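Side-chain contact in cytochrome c, putative (Geobacter sulfurreducens, PDB 2CZS), which probably carries electrons as a small c-type cytochrome, using two covalently attached hemes whose irons each have a pair of axial histidine ligands: residues 18-23 against 34-39. Sequence-based numbering, arbitrary orientation.
With NA (sodium ion), chain E; HEM (protoporphyrin IX containing Fe), chain F.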
loop_
_atom_site.group_PDB
_atom_site.type_symbol
_atom_site.label_atom_id
_atom_site.label_comp_id
_atom_site.label_asym_id
_atom_site.label_seq_id
_atom_site.Cartn_x
_atom_site.Cartn_y
_atom_site.Cartn_z
ATOM N N LYS A 18 -6.062 -5.541 7.335
ATOM C CA LYS A 18 -6.968 -4.959 8.333
ATOM C C LYS A 18 -6.324 -3.874 9.187
ATOM O O LYS A 18 -6.968 -2.850 9.458
ATOM C CB LYS A 18 -7.621 -6.047 9.217
ATOM C CG LYS A 18 -8.530 -5.490 10.334
ATOM C CD LYS A 18 -9.429 -6.564 10.943
ATOM C CE LYS A 18 -8.698 -7.392 11.954
ATOM N NZ LYS A 18 -9.512 -8.578 12.312
ATOM N N ARG A 19 -5.091 -4.087 9.646
ATOM C CA ARG A 19 -4.457 -3.116 10.547
ATOM C C ARG A 19 -4.288 -1.764 9.880
ATOM O O ARG A 19 -4.343 -0.751 10.546
ATOM C CB ARG A 19 -3.140 -3.624 11.130
ATOM C CG ARG A 19 -1.981 -3.676 10.160
ATOM C CD ARG A 19 -0.761 -4.305 10.833
ATOM N NE ARG A 19 0.507 -3.953 10.191
ATOM C CZ ARG A 19 1.299 -2.955 10.584
ATOM N NH1 ARG A 19 0.954 -2.184 11.614
ATOM N NH2 ARG A 19 2.440 -2.723 9.946
ATOM N N PHE A 20 -4.117 -1.746 8.561
ATOM C CA PHE A 20 -4.022 -0.465 7.855
ATOM C C PHE A 20 -5.377 0.248 7.735
ATOM O O PHE A 20 -5.458 1.447 7.899
ATOM C CB PHE A 20 -3.345 -0.641 6.509
ATOM C CG PHE A 20 -2.075 -1.414 6.594
ATOM C CD1 PHE A 20 -2.001 -2.704 6.108
ATOM C CD2 PHE A 20 -0.972 -0.875 7.244
ATOM C CE1 PHE A 20 -0.823 -3.435 6.193
ATOM C CE2 PHE A 20 0.209 -1.608 7.374
ATOM C CZ PHE A 20 0.272 -2.891 6.814
ATOM N N TYR A 21 -6.435 -0.516 7.478
ATOM C CA TYR A 21 -7.804 0.006 7.560
ATOM C C TYR A 21 -8.084 0.626 8.932
ATOM O O TYR A 21 -8.610 1.741 9.020
ATOM C CB TYR A 21 -8.818 -1.112 7.291
ATOM C CG TYR A 21 -9.116 -1.369 5.831
ATOM C CD1 TYR A 21 -8.291 -2.199 5.052
ATOM C CD2 TYR A 21 -10.214 -0.779 5.213
ATOM C CE1 TYR A 21 -8.569 -2.428 3.698
ATOM C CE2 TYR A 21 -10.502 -1.017 3.867
ATOM C CZ TYR A 21 -9.675 -1.846 3.123
ATOM O OH TYR A 21 -9.988 -2.040 1.810
ATOM N N ASP A 22 -7.717 -0.103 9.989
ATOM C CA ASP A 22 -7.960 0.346 11.365
ATOM C C ASP A 22 -7.141 1.605 11.674
ATOM O O ASP A 22 -7.691 2.579 12.188
ATOM C CB ASP A 22 -7.642 -0.742 12.412
ATOM C CG ASP A 22 -8.623 -1.932 12.403
ATOM O OD1 ASP A 22 -9.770 -1.789 11.948
ATOM O OD2 ASP A 22 -8.234 -3.029 12.850
ATOM N N ALA A 23 -5.857 1.602 11.308
ATOM C CA ALA A 23 -4.958 2.747 11.531
ATOM C C ALA A 23 -5.468 3.978 10.796
ATOM O O ALA A 23 -5.538 5.068 11.358
ATOM C CB ALA A 23 -3.540 2.429 11.075
ATOM N N ASP A 34 2.042 3.940 4.039
ATOM C CA ASP A 34 2.742 3.501 2.860
ATOM C C ASP A 34 4.092 2.848 3.212
ATOM O O ASP A 34 4.504 1.891 2.578
ATOM C CB ASP A 34 3.042 4.674 1.939
ATOM C CG ASP A 34 1.839 5.273 1.277
ATOM O OD1 ASP A 34 0.858 4.575 0.978
ATOM O OD2 ASP A 34 1.921 6.472 0.966
ATOM N N ARG A 35 4.787 3.387 4.219
ATOM C CA ARG A 35 6.100 2.862 4.594
ATOM C C ARG A 35 5.942 1.432 5.079
ATOM O O ARG A 35 6.826 0.614 4.835
ATOM C CB ARG A 35 6.763 3.717 5.697
ATOM C CG ARG A 35 6.644 5.238 5.510
ATOM C CD ARG A 35 7.100 6.091 6.741
ATOM N NE ARG A 35 7.181 7.536 6.438
ATOM C CZ ARG A 35 8.095 8.034 5.611
ATOM N NH1 ARG A 35 8.954 7.205 5.043
ATOM N NH2 ARG A 35 8.154 9.325 5.337
ATOM N N GLN A 36 4.829 1.131 5.778
ATOM C CA GLN A 36 4.576 -0.226 6.286
ATOM C C GLN A 36 4.234 -1.241 5.198
ATOM O O GLN A 36 4.477 -2.435 5.366
ATOM C CB GLN A 36 3.508 -0.234 7.395
ATOM C CG GLN A 36 3.914 0.558 8.657
ATOM C CD GLN A 36 2.735 1.009 9.504
ATOM O OE1 GLN A 36 1.835 0.243 9.806
ATOM N NE2 GLN A 36 2.760 2.267 9.918
ATOM N N CYS A 37 3.732 -0.791 4.051
ATOM C CA CYS A 37 3.409 -1.735 2.946
ATOM C C CYS A 37 4.617 -2.520 2.390
ATOM O O CYS A 37 4.431 -3.634 1.906
ATOM C CB CYS A 37 2.709 -1.048 1.779
ATOM S SG CYS A 37 1.446 0.146 2.226
ATOM N N VAL A 38 5.785 -1.875 2.422
ATOM C CA VAL A 38 7.077 -2.371 1.876
ATOM C C VAL A 38 7.533 -3.627 2.575
ATOM O O VAL A 38 8.318 -4.409 2.019
ATOM C CB VAL A 38 8.217 -1.296 2.016
ATOM C CG1 VAL A 38 9.362 -1.571 1.009
ATOM C CG2 VAL A 38 7.685 0.102 1.781
ATOM N N GLU A 39 7.067 -3.818 3.801
ATOM C CA GLU A 39 7.383 -5.034 4.559
ATOM C C GLU A 39 7.114 -6.276 3.759
ATOM O O GLU A 39 7.900 -7.223 3.816
ATOM C CB GLU A 39 6.556 -5.114 5.832
ATOM C CG GLU A 39 6.931 -4.063 6.849
ATOM C CD GLU A 39 6.058 -4.137 8.078
ATOM O OE1 GLU A 39 6.372 -3.446 9.070
ATOM O OE2 GLU A 39 5.057 -4.896 8.054
HETATM NA NA NA E . -0.122 8.127 -0.312
HETATM C CHA HEM F . -2.205 -7.684 -2.200
HETATM C CHB HEM F . -1.855 -3.004 -1.227
HETATM C CHC HEM F . 0.376 -4.040 2.943
HETATM C CHD HEM F . 0.244 -8.730 1.853
HETATM C C1A HEM F . -2.298 -6.336 -2.309
HETATM C C2A HEM F . -2.852 -5.657 -3.448
HETATM C C3A HEM F . -2.742 -4.354 -3.171
HETATM C C4A HEM F . -2.130 -4.201 -1.867
HETATM C CMA HEM F . -3.184 -3.167 -4.043
HETATM C CAA HEM F . -3.400 -6.351 -4.725
HETATM C CBA HEM F . -4.826 -6.823 -4.512
HETATM C CGA HEM F . -5.443 -7.384 -5.771
HETATM O O1A HEM F . -4.742 -7.905 -6.684
HETATM O O2A HEM F . -6.689 -7.270 -5.840
HETATM C C1B HEM F . -1.250 -2.878 -0.004
HETATM C C2B HEM F . -0.984 -1.626 0.659
HETATM C C3B HEM F . -0.376 -1.897 1.837
HETATM C C4B HEM F . -0.214 -3.336 1.943
HETATM C CMB HEM F . -1.385 -0.264 0.036
HETATM C CAB HEM F . 0.069 -0.900 2.928
HETATM C CBB HEM F . -0.864 -0.053 3.475
HETATM C C1C HEM F . 0.592 -5.405 2.941
HETATM C C2C HEM F . 1.354 -6.090 3.989
HETATM C C3C HEM F . 1.302 -7.414 3.681
HETATM C C4C HEM F . 0.523 -7.545 2.479
HETATM C CMC HEM F . 2.089 -5.413 5.160
HETATM C CAC HEM F . 1.923 -8.606 4.445
HETATM C CBC HEM F . 1.400 -8.935 5.633
HETATM C C1D HEM F . -0.476 -8.902 0.706
HETATM C C2D HEM F . -0.851 -10.159 0.079
HETATM C C3D HEM F . -1.587 -9.824 -1.194
HETATM C C4D HEM F . -1.607 -8.388 -1.216
HETATM C CMD HEM F . -0.562 -11.586 0.574
HETATM C CAD HEM F . -2.225 -10.821 -2.196
HETATM C CBD HEM F . -3.749 -10.714 -2.213
HETATM C CGD HEM F . -4.289 -10.852 -0.823
HETATM O O1D HEM F . -4.349 -12.007 -0.341
HETATM O O2D HEM F . -4.651 -9.822 -0.198
HETATM N NA HEM F . -1.851 -5.453 -1.374
HETATM N NB HEM F . -0.753 -3.902 0.807
HETATM N NC HEM F . 0.103 -6.304 2.042
HETATM N ND HEM F . -0.926 -7.887 -0.105
HETATM FE FE HEM F . -0.862 -5.854 0.361
#
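Where a heme edge lies between two short helices, 18-25 and 30-37, Phe20 and Gln36 meet beside the porphyrin. Cys37 is the first cysteine of the CXXCH motif and ties the heme to the second helix through its thioether, SG to CAB at 1.9 Å; Cys40 makes the other link and His41 is an axial ligand, with His17 on the other side of the iron. The Phe20 ring packs against the heme margin, CE1 lying 3.5 Å from the methine carbon CHC, while the vinyl-derived carbon CBB sits over one face, 3.6 Å above the ring plane. The opposite face is taken by Arg19, whose CG stands over the ring centre. That carbon is placed between the backbone N and carbonyl carbon (chi1 72°), and the extended chain beyond it carries the guanidinium across to the second helix. There Gln36 OE1 lies 3.0 Å from Arg19 NH2, approaching the guanidinium obliquely, and also reaches the Phe20 ring edge, 3.5 Å from CE2. Gln36 NE2 makes a weak hydrogen bond to Asp32 O, which may help to orient the amide. Glu39 OE2 adds a long salt bridge to Arg19 NH2, at 3.9 Å. Hydrophobic packing thus lines the heme edge, with Arg19, Gln36 and Glu39 forming a more solvent-exposed polar edge beside it, where the glutamine carbonyl and the carboxylate would both tend to stabilise the arginine's positive charge.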